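Probable zinc protease PqqL (Escherichia coli, PDB 6OFT) probably acts as a periplasmic zinc-dependent endopeptidase of the M16 family, with this chain covering the first half of the protein. Local coordinates at residues G256-R262 against D429-M435; N252-G256 against M435-A441; F287-L291 against E341-I345; L161-R165 against W234-E239. The contacts are given in a common frame with arbitrary orientation. Residue numbers count along the deposited sequence, not the author numbering.

Contact 1 (G256-R262 against D429-M435). With GOL (glycerol), chain C.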
loop_
_atom_site.group_PDB
_atom_site.type_symbol
_atom_site.label_atom_id
_atom_site.label_comp_id
_atom_site.label_asym_id
_atom_site.label_seq_id
_atom_site.Cartn_x
_atom_site.Cartn_y
_atom_site.Cartn_z
ATOM N N GLY A 256 -7.225 6.889 -21.818
ATOM C CA GLY A 256 -8.483 6.610 -21.133
ATOM C C GLY A 256 -9.043 7.733 -20.295
ATOM O O GLY A 256 -8.518 8.850 -20.288
ATOM N N ILE A 257 -10.129 7.421 -19.583
ATOM C CA ILE A 257 -10.858 8.344 -18.722
ATOM C C ILE A 257 -11.162 7.668 -17.383
ATOM O O ILE A 257 -11.482 6.485 -17.347
ATOM C CB ILE A 257 -12.129 8.918 -19.440
ATOM C CG1 ILE A 257 -12.793 10.064 -18.616
ATOM C CG2 ILE A 257 -13.137 7.810 -19.831
ATOM C CD1 ILE A 257 -13.778 10.962 -19.376
ATOM N N ALA A 258 -11.048 8.422 -16.285
ATOM C CA ALA A 258 -11.351 7.897 -14.968
ATOM C C ALA A 258 -12.043 8.943 -14.090
ATOM O O ALA A 258 -11.774 10.143 -14.216
ATOM C CB ALA A 258 -10.067 7.405 -14.297
ATOM N N LEU A 259 -12.928 8.479 -13.233
ATOM C CA LEU A 259 -13.556 9.327 -12.191
ATOM C C LEU A 259 -13.019 8.844 -10.837
ATOM O O LEU A 259 -13.121 7.660 -10.590
ATOM C CB LEU A 259 -15.074 9.213 -12.237
ATOM C CG LEU A 259 -15.814 9.900 -11.095
ATOM C CD1 LEU A 259 -15.482 11.371 -11.026
ATOM C CD2 LEU A 259 -17.311 9.723 -11.218
ATOM N N TYR A 260 -12.415 9.722 -10.061
ATOM C CA TYR A 260 -11.850 9.418 -8.751
ATOM C C TYR A 260 -12.677 10.078 -7.663
ATOM O O TYR A 260 -12.994 11.263 -7.769
ATOM C CB TYR A 260 -10.427 9.984 -8.643
ATOM C CG TYR A 260 -9.345 9.215 -9.374
ATOM C CD1 TYR A 260 -9.183 9.339 -10.752
ATOM C CD2 TYR A 260 -8.412 8.451 -8.675
ATOM C CE1 TYR A 260 -8.159 8.674 -11.425
ATOM C CE2 TYR A 260 -7.389 7.770 -9.339
ATOM C CZ TYR A 260 -7.287 7.858 -10.719
ATOM O OH TYR A 260 -6.288 7.184 -11.382
ATOM N N TYR A 261 -13.001 9.322 -6.650
ATOM C CA TYR A 261 -13.687 9.824 -5.443
ATOM C C TYR A 261 -12.688 9.694 -4.283
ATOM O O TYR A 261 -11.916 8.772 -4.321
ATOM C CB TYR A 261 -14.961 9.035 -5.150
ATOM C CG TYR A 261 -16.129 9.289 -6.064
ATOM C CD1 TYR A 261 -16.910 10.417 -5.933
ATOM C CD2 TYR A 261 -16.468 8.392 -7.052
ATOM C CE1 TYR A 261 -17.988 10.662 -6.755
ATOM C CE2 TYR A 261 -17.547 8.616 -7.882
ATOM C CZ TYR A 261 -18.305 9.759 -7.741
ATOM O OH TYR A 261 -19.370 10.008 -8.540
ATOM N N ARG A 262 -12.680 10.589 -3.326
ATOM C CA ARG A 262 -11.789 10.501 -2.169
ATOM C C ARG A 262 -12.682 10.393 -0.945
ATOM O O ARG A 262 -13.663 11.121 -0.831
ATOM C CB ARG A 262 -10.833 11.704 -2.056
ATOM C CG ARG A 262 -9.947 11.964 -3.288
ATOM C CD ARG A 262 -8.791 12.916 -2.979
ATOM N NE ARG A 262 -9.207 14.037 -2.128
ATOM C CZ ARG A 262 -8.468 14.568 -1.161
ATOM N NH1 ARG A 262 -7.238 14.115 -0.930
ATOM N NH2 ARG A 262 -8.944 15.561 -0.423
ATOM N N ASP A 429 -15.968 15.368 -3.129
ATOM C CA ASP A 429 -14.527 15.248 -3.241
ATOM C C ASP A 429 -14.190 14.285 -4.367
ATOM O O ASP A 429 -13.963 13.096 -4.158
ATOM C CB ASP A 429 -13.877 14.914 -1.875
ATOM C CG ASP A 429 -12.380 15.102 -1.815
ATOM O OD1 ASP A 429 -11.846 15.239 -0.688
ATOM O OD2 ASP A 429 -11.727 15.092 -2.897
ATOM N N ALA A 430 -14.184 14.860 -5.553
ATOM C CA ALA A 430 -13.998 14.078 -6.786
ATOM C C ALA A 430 -13.193 14.783 -7.876
ATOM O O ALA A 430 -13.111 15.989 -7.816
ATOM C CB ALA A 430 -15.326 13.643 -7.331
ATOM N N PHE A 431 -12.651 14.010 -8.810
ATOM C CA PHE A 431 -11.963 14.572 -9.960
ATOM C C PHE A 431 -12.031 13.652 -11.179
ATOM O O PHE A 431 -11.925 12.428 -11.046
ATOM C CB PHE A 431 -10.516 15.017 -9.643
ATOM C CG PHE A 431 -9.501 13.938 -9.345
ATOM C CD1 PHE A 431 -9.233 13.555 -8.029
ATOM C CD2 PHE A 431 -8.751 13.362 -10.368
ATOM C CE1 PHE A 431 -8.253 12.597 -7.750
ATOM C CE2 PHE A 431 -7.787 12.385 -10.090
ATOM C CZ PHE A 431 -7.528 12.025 -8.782
ATOM N N TRP A 432 -12.226 14.265 -12.331
ATOM C CA TRP A 432 -12.219 13.595 -13.651
ATOM C C TRP A 432 -10.795 13.606 -14.184
ATOM O O TRP A 432 -10.144 14.608 -14.047
ATOM C CB TRP A 432 -13.150 14.288 -14.641
ATOM C CG TRP A 432 -14.585 13.972 -14.401
ATOM C CD1 TRP A 432 -15.468 14.725 -13.712
ATOM C CD2 TRP A 432 -15.289 12.798 -14.818
ATOM N NE1 TRP A 432 -16.674 14.105 -13.683
ATOM C CE2 TRP A 432 -16.600 12.921 -14.344
ATOM C CE3 TRP A 432 -14.946 11.667 -15.552
ATOM C CZ2 TRP A 432 -17.570 11.953 -14.572
ATOM C CZ3 TRP A 432 -15.902 10.716 -15.779
ATOM C CH2 TRP A 432 -17.194 10.848 -15.286
ATOM N N GLU A 433 -10.362 12.530 -14.777
ATOM C CA GLU A 433 -9.023 12.480 -15.327
ATOM C C GLU A 433 -8.957 11.743 -16.657
ATOM O O GLU A 433 -9.485 10.646 -16.788
ATOM C CB GLU A 433 -8.077 11.831 -14.309
ATOM C CG GLU A 433 -6.616 11.828 -14.716
ATOM C CD GLU A 433 -5.849 10.804 -13.916
ATOM O OE1 GLU A 433 -5.374 11.156 -12.814
ATOM O OE2 GLU A 433 -5.762 9.640 -14.364
ATOM N N GLN A 434 -8.263 12.341 -17.623
ATOM C CA GLN A 434 -8.014 11.729 -18.917
ATOM C C GLN A 434 -6.526 11.578 -19.120
ATOM O O GLN A 434 -5.760 12.437 -18.702
ATOM C CB GLN A 434 -8.637 12.529 -20.065
ATOM C CG GLN A 434 -10.123 12.215 -20.243
ATOM C CD GLN A 434 -10.827 13.221 -21.103
ATOM O OE1 GLN A 434 -11.339 12.906 -22.177
ATOM N NE2 GLN A 434 -10.885 14.452 -20.644
ATOM N N MET A 435 -6.123 10.490 -19.772
ATOM C CA MET A 435 -4.723 10.209 -20.069
ATOM C C MET A 435 -4.574 10.115 -21.568
ATOM O O MET A 435 -5.359 9.425 -22.214
ATOM C CB MET A 435 -4.269 8.930 -19.360
ATOM C CG MET A 435 -4.043 9.142 -17.882
ATOM S SD MET A 435 -3.632 7.643 -16.965
ATOM C CE MET A 435 -1.952 7.283 -17.627
HETATM C C1 GOL C . -18.960 13.853 -11.203
HETATM O O1 GOL C . -19.359 14.536 -12.328
HETATM C C2 GOL C . -20.045 13.946 -10.160
HETATM O O2 GOL C . -21.181 13.274 -10.689
HETATM C C3 GOL C . -19.488 13.376 -8.872
HETATM O O3 GOL C . -20.182 12.247 -8.494
HETATM O O HOH W 1 -13.121 13.618 1.079
#

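Contact 2 (N252-G256 against M435-A441)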
loop_
_atom_site.group_PDB
_atom_site.type_symbol
_atom_site.label_atom_id
_atom_site.label_comp_id
_atom_site.label_asym_id
_atom_site.label_seq_id
_atom_site.Cartn_x
_atom_site.Cartn_y
_atom_site.Cartn_z
ATOM N N ASN A 252 3.398 7.114 -21.938
ATOM C CA ASN A 252 2.311 6.321 -21.357
ATOM C C ASN A 252 1.711 5.455 -22.469
ATOM O O ASN A 252 1.617 5.910 -23.613
ATOM C CB ASN A 252 1.259 7.216 -20.690
ATOM C CG ASN A 252 1.685 7.775 -19.350
ATOM O OD1 ASN A 252 2.616 7.285 -18.696
ATOM N ND2 ASN A 252 0.990 8.805 -18.891
ATOM N N ARG A 253 1.368 4.196 -22.159
ATOM C CA ARG A 253 0.914 3.253 -23.184
ATOM C C ARG A 253 -0.615 3.153 -23.376
ATOM O O ARG A 253 -1.057 2.676 -24.425
ATOM C CB ARG A 253 1.517 1.855 -22.938
ATOM C CG ARG A 253 1.076 1.188 -21.632
ATOM C CD ARG A 253 1.460 -0.281 -21.599
ATOM N NE ARG A 253 0.534 -1.065 -20.780
ATOM C CZ ARG A 253 -0.525 -1.713 -21.254
ATOM N NH1 ARG A 253 -0.801 -1.691 -22.554
ATOM N NH2 ARG A 253 -1.315 -2.395 -20.434
ATOM N N VAL A 254 -1.409 3.594 -22.385
ATOM C CA VAL A 254 -2.871 3.479 -22.425
ATOM C C VAL A 254 -3.577 4.839 -22.304
ATOM O O VAL A 254 -3.305 5.603 -21.377
ATOM C CB VAL A 254 -3.358 2.456 -21.350
ATOM C CG1 VAL A 254 -4.877 2.432 -21.227
ATOM C CG2 VAL A 254 -2.828 1.049 -21.636
ATOM N N ASN A 255 -4.492 5.121 -23.245
ATOM C CA ASN A 255 -5.318 6.322 -23.215
ATOM C C ASN A 255 -6.624 5.951 -22.543
ATOM O O ASN A 255 -7.057 4.808 -22.660
ATOM C CB ASN A 255 -5.566 6.877 -24.616
ATOM C CG ASN A 255 -4.315 7.377 -25.300
ATOM O OD1 ASN A 255 -3.427 7.997 -24.696
ATOM N ND2 ASN A 255 -4.214 7.112 -26.585
ATOM N N GLY A 256 -7.225 6.889 -21.818
ATOM C CA GLY A 256 -8.483 6.610 -21.133
ATOM C C GLY A 256 -9.043 7.733 -20.295
ATOM O O GLY A 256 -8.518 8.850 -20.288
ATOM N N MET A 435 -6.123 10.490 -19.772
ATOM C CA MET A 435 -4.723 10.209 -20.069
ATOM C C MET A 435 -4.574 10.115 -21.568
ATOM O O MET A 435 -5.359 9.425 -22.214
ATOM C CB MET A 435 -4.269 8.930 -19.360
ATOM C CG MET A 435 -4.043 9.142 -17.882
ATOM S SD MET A 435 -3.632 7.643 -16.965
ATOM C CE MET A 435 -1.952 7.283 -17.627
ATOM N N VAL A 436 -3.654 10.921 -22.129
ATOM C CA VAL A 436 -3.385 11.010 -23.573
ATOM C C VAL A 436 -1.883 10.838 -23.857
ATOM O O VAL A 436 -1.055 11.264 -23.047
ATOM C CB VAL A 436 -4.003 12.261 -24.258
ATOM C CG1 VAL A 436 -5.524 12.208 -24.209
ATOM C CG2 VAL A 436 -3.489 13.571 -23.656
ATOM N N ASN A 437 -1.536 10.168 -24.971
ATOM C CA ASN A 437 -0.124 9.908 -25.295
ATOM C C ASN A 437 0.312 10.398 -26.686
ATOM O O ASN A 437 1.451 10.172 -27.091
ATOM C CB ASN A 437 0.226 8.421 -25.091
ATOM C CG ASN A 437 -0.574 7.428 -25.898
ATOM O OD1 ASN A 437 -1.300 7.764 -26.844
ATOM N ND2 ASN A 437 -0.446 6.169 -25.527
ATOM N N ASN A 438 -0.581 11.078 -27.402
ATOM C CA ASN A 438 -0.315 11.660 -28.722
ATOM C C ASN A 438 -1.241 12.853 -28.902
ATOM O O ASN A 438 -2.179 13.020 -28.111
ATOM C CB ASN A 438 -0.452 10.624 -29.854
ATOM C CG ASN A 438 -1.828 10.027 -30.000
ATOM O OD1 ASN A 438 -2.742 10.645 -30.560
ATOM N ND2 ASN A 438 -2.002 8.810 -29.516
ATOM N N GLU A 439 -0.989 13.680 -29.931
ATOM C CA GLU A 439 -1.790 14.872 -30.171
ATOM C C GLU A 439 -3.153 14.572 -30.813
ATOM O O GLU A 439 -4.022 15.442 -30.765
ATOM C CB GLU A 439 -0.994 15.950 -30.941
ATOM C CG GLU A 439 0.075 16.626 -30.079
ATOM C CD GLU A 439 -0.338 16.991 -28.658
ATOM O OE1 GLU A 439 -1.107 17.967 -28.495
ATOM O OE2 GLU A 439 0.094 16.292 -27.709
ATOM N N VAL A 440 -3.375 13.346 -31.344
ATOM C CA VAL A 440 -4.695 12.970 -31.891
ATOM C C VAL A 440 -5.635 12.718 -30.679
ATOM O O VAL A 440 -6.719 13.302 -30.624
ATOM C CB VAL A 440 -4.668 11.762 -32.871
ATOM C CG1 VAL A 440 -6.051 11.498 -33.468
ATOM C CG2 VAL A 440 -3.629 11.948 -33.976
ATOM N N ALA A 441 -5.190 11.904 -29.692
ATOM C CA ALA A 441 -5.976 11.644 -28.477
ATOM C C ALA A 441 -6.127 12.926 -27.642
ATOM O O ALA A 441 -7.190 13.133 -27.048
ATOM C CB ALA A 441 -5.342 10.535 -27.645
HETATM O O HOH W 2 -1.078 9.973 -20.396
#

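Contact 3 (F287-L291 against E341-I345)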
loop_
_atom_site.group_PDB
_atom_site.type_symbol
_atom_site.label_atom_id
_atom_site.label_comp_id
_atom_site.label_asym_id
_atom_site.label_seq_id
_atom_site.Cartn_x
_atom_site.Cartn_y
_atom_site.Cartn_z
ATOM N N PHE A 287 -18.799 -3.481 -10.353
ATOM C CA PHE A 287 -18.530 -2.586 -11.477
ATOM C C PHE A 287 -17.652 -3.331 -12.500
ATOM O O PHE A 287 -17.987 -3.366 -13.679
ATOM C CB PHE A 287 -17.813 -1.309 -10.994
ATOM C CG PHE A 287 -17.533 -0.323 -12.104
ATOM C CD1 PHE A 287 -16.382 -0.435 -12.886
ATOM C CD2 PHE A 287 -18.417 0.713 -12.374
ATOM C CE1 PHE A 287 -16.119 0.481 -13.906
ATOM C CE2 PHE A 287 -18.158 1.622 -13.405
ATOM C CZ PHE A 287 -17.011 1.499 -14.159
ATOM N N ASN A 288 -16.531 -3.923 -12.023
ATOM C CA ASN A 288 -15.562 -4.700 -12.807
ATOM C C ASN A 288 -16.233 -5.841 -13.540
ATOM O O ASN A 288 -15.989 -6.024 -14.731
ATOM C CB ASN A 288 -14.430 -5.234 -11.900
ATOM C CG ASN A 288 -13.509 -4.143 -11.429
ATOM O OD1 ASN A 288 -13.527 -3.049 -11.978
ATOM N ND2 ASN A 288 -12.679 -4.405 -10.412
ATOM N N GLN A 289 -17.074 -6.605 -12.812
ATOM C CA GLN A 289 -17.855 -7.743 -13.304
ATOM C C GLN A 289 -18.738 -7.290 -14.471
ATOM O O GLN A 289 -18.586 -7.826 -15.567
ATOM C CB GLN A 289 -18.681 -8.364 -12.147
ATOM C CG GLN A 289 -19.607 -9.520 -12.538
ATOM C CD GLN A 289 -20.148 -10.269 -11.338
ATOM O OE1 GLN A 289 -21.286 -10.060 -10.900
ATOM N NE2 GLN A 289 -19.349 -11.178 -10.791
ATOM N N ARG A 290 -19.579 -6.250 -14.268
ATOM C CA ARG A 290 -20.463 -5.737 -15.318
ATOM C C ARG A 290 -19.716 -5.291 -16.561
ATOM O O ARG A 290 -20.085 -5.717 -17.646
ATOM C CB ARG A 290 -21.404 -4.638 -14.814
ATOM C CG ARG A 290 -22.677 -4.607 -15.652
ATOM C CD ARG A 290 -23.659 -3.584 -15.178
ATOM N NE ARG A 290 -24.468 -4.081 -14.070
ATOM C CZ ARG A 290 -25.366 -3.342 -13.436
ATOM N NH1 ARG A 290 -25.585 -2.089 -13.809
ATOM N NH2 ARG A 290 -26.055 -3.850 -12.427
ATOM N N LEU A 291 -18.636 -4.494 -16.410
ATOM C CA LEU A 291 -17.833 -4.041 -17.548
ATOM C C LEU A 291 -17.229 -5.210 -18.340
ATOM O O LEU A 291 -17.296 -5.201 -19.574
ATOM C CB LEU A 291 -16.737 -3.052 -17.104
ATOM C CG LEU A 291 -15.956 -2.348 -18.229
ATOM C CD1 LEU A 291 -16.859 -1.439 -19.068
ATOM C CD2 LEU A 291 -14.806 -1.549 -17.668
ATOM N N GLU A 341 -22.222 3.329 -17.898
ATOM C CA GLU A 341 -22.192 2.333 -16.822
ATOM C C GLU A 341 -22.484 2.945 -15.450
ATOM O O GLU A 341 -23.180 2.326 -14.655
ATOM C CB GLU A 341 -20.884 1.527 -16.801
ATOM C CG GLU A 341 -21.081 0.164 -16.142
ATOM C CD GLU A 341 -19.856 -0.580 -15.638
ATOM O OE1 GLU A 341 -18.840 -0.625 -16.368
ATOM O OE2 GLU A 341 -19.921 -1.141 -14.519
ATOM N N LEU A 342 -21.963 4.142 -15.179
ATOM C CA LEU A 342 -22.184 4.826 -13.901
ATOM C C LEU A 342 -23.655 5.244 -13.746
ATOM O O LEU A 342 -24.219 5.080 -12.670
ATOM C CB LEU A 342 -21.240 6.040 -13.725
ATOM C CG LEU A 342 -19.732 5.775 -13.593
ATOM C CD1 LEU A 342 -18.961 7.075 -13.716
ATOM C CD2 LEU A 342 -19.374 5.084 -12.269
ATOM N N ALA A 343 -24.274 5.743 -14.829
ATOM C CA ALA A 343 -25.678 6.150 -14.843
ATOM C C ALA A 343 -26.630 4.944 -14.741
ATOM O O ALA A 343 -27.671 5.057 -14.092
ATOM C CB ALA A 343 -25.980 6.954 -16.095
ATOM N N THR A 344 -26.271 3.793 -15.358
ATOM C CA THR A 344 -27.072 2.556 -15.297
ATOM C C THR A 344 -27.189 2.071 -13.824
ATOM O O THR A 344 -28.284 1.713 -13.378
ATOM C CB THR A 344 -26.511 1.492 -16.274
ATOM O OG1 THR A 344 -26.537 2.031 -17.596
ATOM C CG2 THR A 344 -27.319 0.197 -16.264
ATOM N N ILE A 345 -26.060 2.094 -13.081
ATOM C CA ILE A 345 -25.988 1.713 -11.658
ATOM C C ILE A 345 -26.761 2.750 -10.821
ATOM O O ILE A 345 -27.433 2.374 -9.853
ATOM C CB ILE A 345 -24.527 1.534 -11.170
ATOM C CG1 ILE A 345 -23.759 0.523 -12.051
ATOM C CG2 ILE A 345 -24.490 1.105 -9.691
ATOM C CD1 ILE A 345 -22.198 0.620 -11.963
HETATM O O HOH W 3 -27.959 -0.929 -12.966
#

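Contact 4 (L161-R165 against W234-E239)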
loop_
_atom_site.group_PDB
_atom_site.type_symbol
_atom_site.label_atom_id
_atom_site.label_comp_id
_atom_site.label_asym_id
_atom_site.label_seq_id
_atom_site.Cartn_x
_atom_site.Cartn_y
_atom_site.Cartn_z
ATOM N N LEU A 161 -3.820 13.795 -3.515
ATOM C CA LEU A 161 -3.372 14.016 -2.141
ATOM C C LEU A 161 -3.729 15.385 -1.551
ATOM O O LEU A 161 -3.100 15.806 -0.578
ATOM C CB LEU A 161 -1.852 13.755 -2.017
ATOM C CG LEU A 161 -1.270 12.437 -2.596
ATOM C CD1 LEU A 161 0.181 12.293 -2.214
ATOM C CD2 LEU A 161 -2.045 11.206 -2.133
ATOM N N ALA A 162 -4.758 16.070 -2.090
ATOM C CA ALA A 162 -5.175 17.367 -1.535
ATOM C C ALA A 162 -5.502 17.218 -0.035
ATOM O O ALA A 162 -6.126 16.232 0.362
ATOM C CB ALA A 162 -6.398 17.880 -2.277
ATOM N N ASN A 163 -5.006 18.149 0.797
ATOM C CA ASN A 163 -5.243 18.204 2.249
ATOM C C ASN A 163 -4.686 17.010 3.049
ATOM O O ASN A 163 -5.182 16.724 4.135
ATOM C CB ASN A 163 -6.734 18.407 2.553
ATOM C CG ASN A 163 -7.343 19.632 1.923
ATOM O OD1 ASN A 163 -6.680 20.638 1.687
ATOM N ND2 ASN A 163 -8.623 19.567 1.638
ATOM N N THR A 164 -3.633 16.348 2.542
ATOM C CA THR A 164 -2.973 15.261 3.271
ATOM C C THR A 164 -1.586 15.757 3.694
ATOM O O THR A 164 -1.016 16.604 3.014
ATOM C CB THR A 164 -2.811 13.995 2.404
ATOM O OG1 THR A 164 -1.917 14.267 1.343
ATOM C CG2 THR A 164 -4.115 13.467 1.846
ATOM N N ARG A 165 -1.007 15.184 4.764
ATOM C CA ARG A 165 0.375 15.500 5.149
ATOM C C ARG A 165 1.326 14.861 4.083
ATOM O O ARG A 165 2.396 15.406 3.803
ATOM C CB ARG A 165 0.659 14.986 6.577
ATOM C CG ARG A 165 2.116 15.003 7.018
ATOM C CD ARG A 165 2.693 16.382 7.258
ATOM N NE ARG A 165 3.909 16.251 8.050
ATOM C CZ ARG A 165 4.493 17.239 8.715
ATOM N NH1 ARG A 165 3.992 18.469 8.671
ATOM N NH2 ARG A 165 5.575 17.005 9.441
ATOM N N TRP A 234 -2.038 13.517 11.147
ATOM C CA TRP A 234 -2.636 14.658 10.456
ATOM C C TRP A 234 -3.954 14.201 9.786
ATOM O O TRP A 234 -3.918 13.544 8.732
ATOM C CB TRP A 234 -1.670 15.268 9.427
ATOM C CG TRP A 234 -0.478 15.952 10.029
ATOM C CD1 TRP A 234 -0.353 17.279 10.324
ATOM C CD2 TRP A 234 0.755 15.331 10.431
ATOM N NE1 TRP A 234 0.885 17.527 10.870
ATOM C CE2 TRP A 234 1.588 16.349 10.942
ATOM C CE3 TRP A 234 1.249 14.013 10.373
ATOM C CZ2 TRP A 234 2.877 16.086 11.427
ATOM C CZ3 TRP A 234 2.535 13.760 10.826
ATOM C CH2 TRP A 234 3.345 14.793 11.316
ATOM N N PRO A 235 -5.129 14.487 10.397
ATOM C CA PRO A 235 -6.392 14.074 9.764
ATOM C C PRO A 235 -6.591 14.737 8.400
ATOM O O PRO A 235 -6.376 15.954 8.251
ATOM C CB PRO A 235 -7.466 14.496 10.783
ATOM C CG PRO A 235 -6.715 14.711 12.082
ATOM C CD PRO A 235 -5.381 15.235 11.646
ATOM N N THR A 236 -6.927 13.912 7.382
ATOM C CA THR A 236 -7.168 14.381 6.016
ATOM C C THR A 236 -8.490 15.146 5.994
ATOM O O THR A 236 -9.450 14.741 6.646
ATOM C CB THR A 236 -7.120 13.214 5.017
ATOM O OG1 THR A 236 -5.845 12.558 5.096
ATOM C CG2 THR A 236 -7.393 13.648 3.582
ATOM N N LYS A 237 -8.515 16.278 5.287
ATOM C CA LYS A 237 -9.706 17.122 5.197
ATOM C C LYS A 237 -10.304 16.990 3.802
ATOM O O LYS A 237 -9.565 16.974 2.815
ATOM C CB LYS A 237 -9.349 18.588 5.520
ATOM C CG LYS A 237 -10.567 19.503 5.715
ATOM C CD LYS A 237 -10.214 20.992 5.820
ATOM C CE LYS A 237 -10.021 21.684 4.482
ATOM N NZ LYS A 237 -11.296 21.840 3.730
ATOM N N ALA A 238 -11.638 16.888 3.711
ATOM C CA ALA A 238 -12.313 16.774 2.418
ATOM C C ALA A 238 -12.098 18.035 1.591
ATOM O O ALA A 238 -11.956 19.123 2.151
ATOM C CB ALA A 238 -13.800 16.545 2.619
ATOM N N GLU A 239 -12.047 17.883 0.263
ATOM C CA GLU A 239 -11.967 19.014 -0.662
ATOM C C GLU A 239 -13.243 18.905 -1.491
ATOM O O GLU A 239 -13.294 18.142 -2.459
ATOM C CB GLU A 239 -10.719 18.956 -1.545
ATOM C CG GLU A 239 -10.584 20.232 -2.363
ATOM C CD GLU A 239 -9.216 20.386 -2.968
ATOM O OE1 GLU A 239 -9.052 20.000 -4.145
ATOM O OE2 GLU A 239 -8.301 20.859 -2.256
HETATM O O HOH W 4 -9.697 22.194 0.255
HETATM O O HOH W 5 -3.212 13.526 6.103
#

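Contact 1 (G256-R262 against D429-M435)
Arg262 and Asp429 close one end of this strand pair with a salt bridge, NE of Arg262 lying 2.8 Å from OD2 of Asp429. NH2 of Arg262 adds a bond to OD1 of Asp429 (2.9 Å). Asp429 also pairs with Arg243, and NH1 of Arg262 donates to the backbone O of Ala162. The main chains run antiparallel. Hydrogen-bonded pairs form at Gly256-Met435, Ala258-Glu433 and Tyr260-Phe431; N of Ala258 lies 2.8 Å from O of Glu433. These are neighbouring strands of the five-stranded sheet in the second alpha/beta domain of this M16 half. On one face the Tyr260 and Phe431 rings lie nearly parallel (7°) but slid apart, with centroids 4.5 Å apart. CB of Tyr260 sits over the Phe431 ring. On the other face CD1 of Leu259 covers the five-membered ring of Trp432, and helix 448-459 packs on that indole. A glycerol, probably from the crystallisation liquor, bridges NE1 of Trp432 and OH of Tyr261.

Contact 2 (N252-G256 against M435-A441)
Met435, Asn255 and Asn437 bury the most surface here. Met435 and Gly256 form an antiparallel hydrogen-bonded pair where the loop enters the sheet. N of Met435 donates to O of Gly256 (2.9 Å), and N of Gly256 donates back to O of Met435 (3.2 Å). The Met435 side chain reaches to the loop, where its CE lies 3.5 Å from ND2 of Asn252. It also packs on Thr152 and Arg156 of helix 148-160. Asn437 points toward the loop and uses both ends of its amide. Its ND2 donates to O of Asn252 (2.8 Å), while its OD1 accepts from ND2 of Asn255 (3.0 Å). ND2 of Asn255 also bonds to O of Asp328, so this side chain ties the loop to a third segment. A water links ND2 of Asn252 to O of Val436, and the same ND2 hydrogen-bonds OG1 of Thr152. Just beyond, Asn438 caps helix 439-444: its OD1 accepts from N of Ala441 (2.9 Å) and weakly from N of Val440, and its ND2 bonds OD1 of Asp329. The loop connects antiparallel strands 242-248 and 256-264 by passing over the end of strand 430-436 between them, next to an Asn N-cap.

Contact 3 (F287-L291 against E341-I345)
Two helices of the second alpha/beta domain meet here, in the helical layer that packs against its sheet. The axes of the segments 287-291 and 341-345 come no closer than 11.6 Å, with directions 117° apart. They therefore touch through long side chains. The apolar part is built on Phe287. Its CE2 lies 3.8 Å from CD2 of Leu342, and its CD2 lies 3.8 Å from CD1 of Ile345. The same ring meets Phe322 and Ala308 of the sheet and fills space between both helices and the strands. Leu342 and Ile345 continue on to Trp421 of helix 414-425. Glu341 has the largest area covered in this contact. Its carboxyl group is buried among Phe287 and Leu291 without bonding across the contact. OE2 of Glu341 lies over one face of the Phe287 ring, 3.2 Å from CD2 of Phe287. It is also 3.1 Å from O of Phe287, but both are acceptors and this is not a hydrogen bond. OE1 of Glu341 is 3.3 Å from CB of Leu291, and it has no polar partner in the model. NH1 of Arg290 packs 3.6 Å from CG1 of Ile345 and 3.8 Å from CG2 of Thr344. The main charge partner of Arg290 is Glu354 of helix 352-371. Water 3 accepts from NH1 of Arg290 at 2.8 Å and donates weakly to O of Thr344 at 2.7 Å.

Contact 4 (L161-R165 against W234-E239)
Arg165 lays its guanidinium flat on the indole of Trp234, with centres 3.9 Å apart and planes at 14°. CZ of Arg165 sits 3.9 Å from the centroid of the six-membered ring of Trp234, an off-centre cation-pi contact. CG of Arg165 covers the same ring at 3.9 Å as a CH-pi contact. NE of Arg165 also donates to O of Leu43. Water 5 bridges the two loops: it accepts from N of Arg165 and donates to O of Trp234 and OG1 of Thr236, which also bonds Asp316. The methyl CG2 of Thr164 meets CG2 of Thr236 at 3.7 Å. Asn163 supplies the direct hydrogen bond, from its ND2 to O of Lys237 (3.0 Å). Asn163 is the third residue of a type II beta turn from Leu161 to Thr164 and has the positive phi (64°) of that position. N of Thr164 closes the turn on O of Leu161 (3.2 Å), and OG1 of Thr164 adds a bond to the same carbonyl (2.7 Å). CB of Ala162 lies 3.5 Å from OE2 of Glu239. The two loops run in opposite directions without forming a sheet. One follows helix 148-160 of the insulinase-type domain; the other leads into strand 242-248 of the second sheet. Such loop packing is an interdomain contact of the two-domain M16 half, away from the predicted zinc site.

Overall arrangement
Contact 4 closes first along the chain. Contacts 2, 1 and 3 follow as successively smaller loops, each within the last. Contacts 1 and 2 share Gly256 and Met435; contact 2 continues from the ends of the strands paired in contact 1, with centres about 15 Å apart. Contact 3 lies about 16 Å from contact 1, centre to centre, in the helices packed on that sheet; Leu259 touches Leu342 between them. Contact 4 lies about 17 Å from contact 1 between centres and joins it through Arg262 with Ala162 and Asp429 with Glu239. Contacts 2 and 4 are about 30 Å apart between centres. Contact 1 thus links the second domain's core to its interdomain edge.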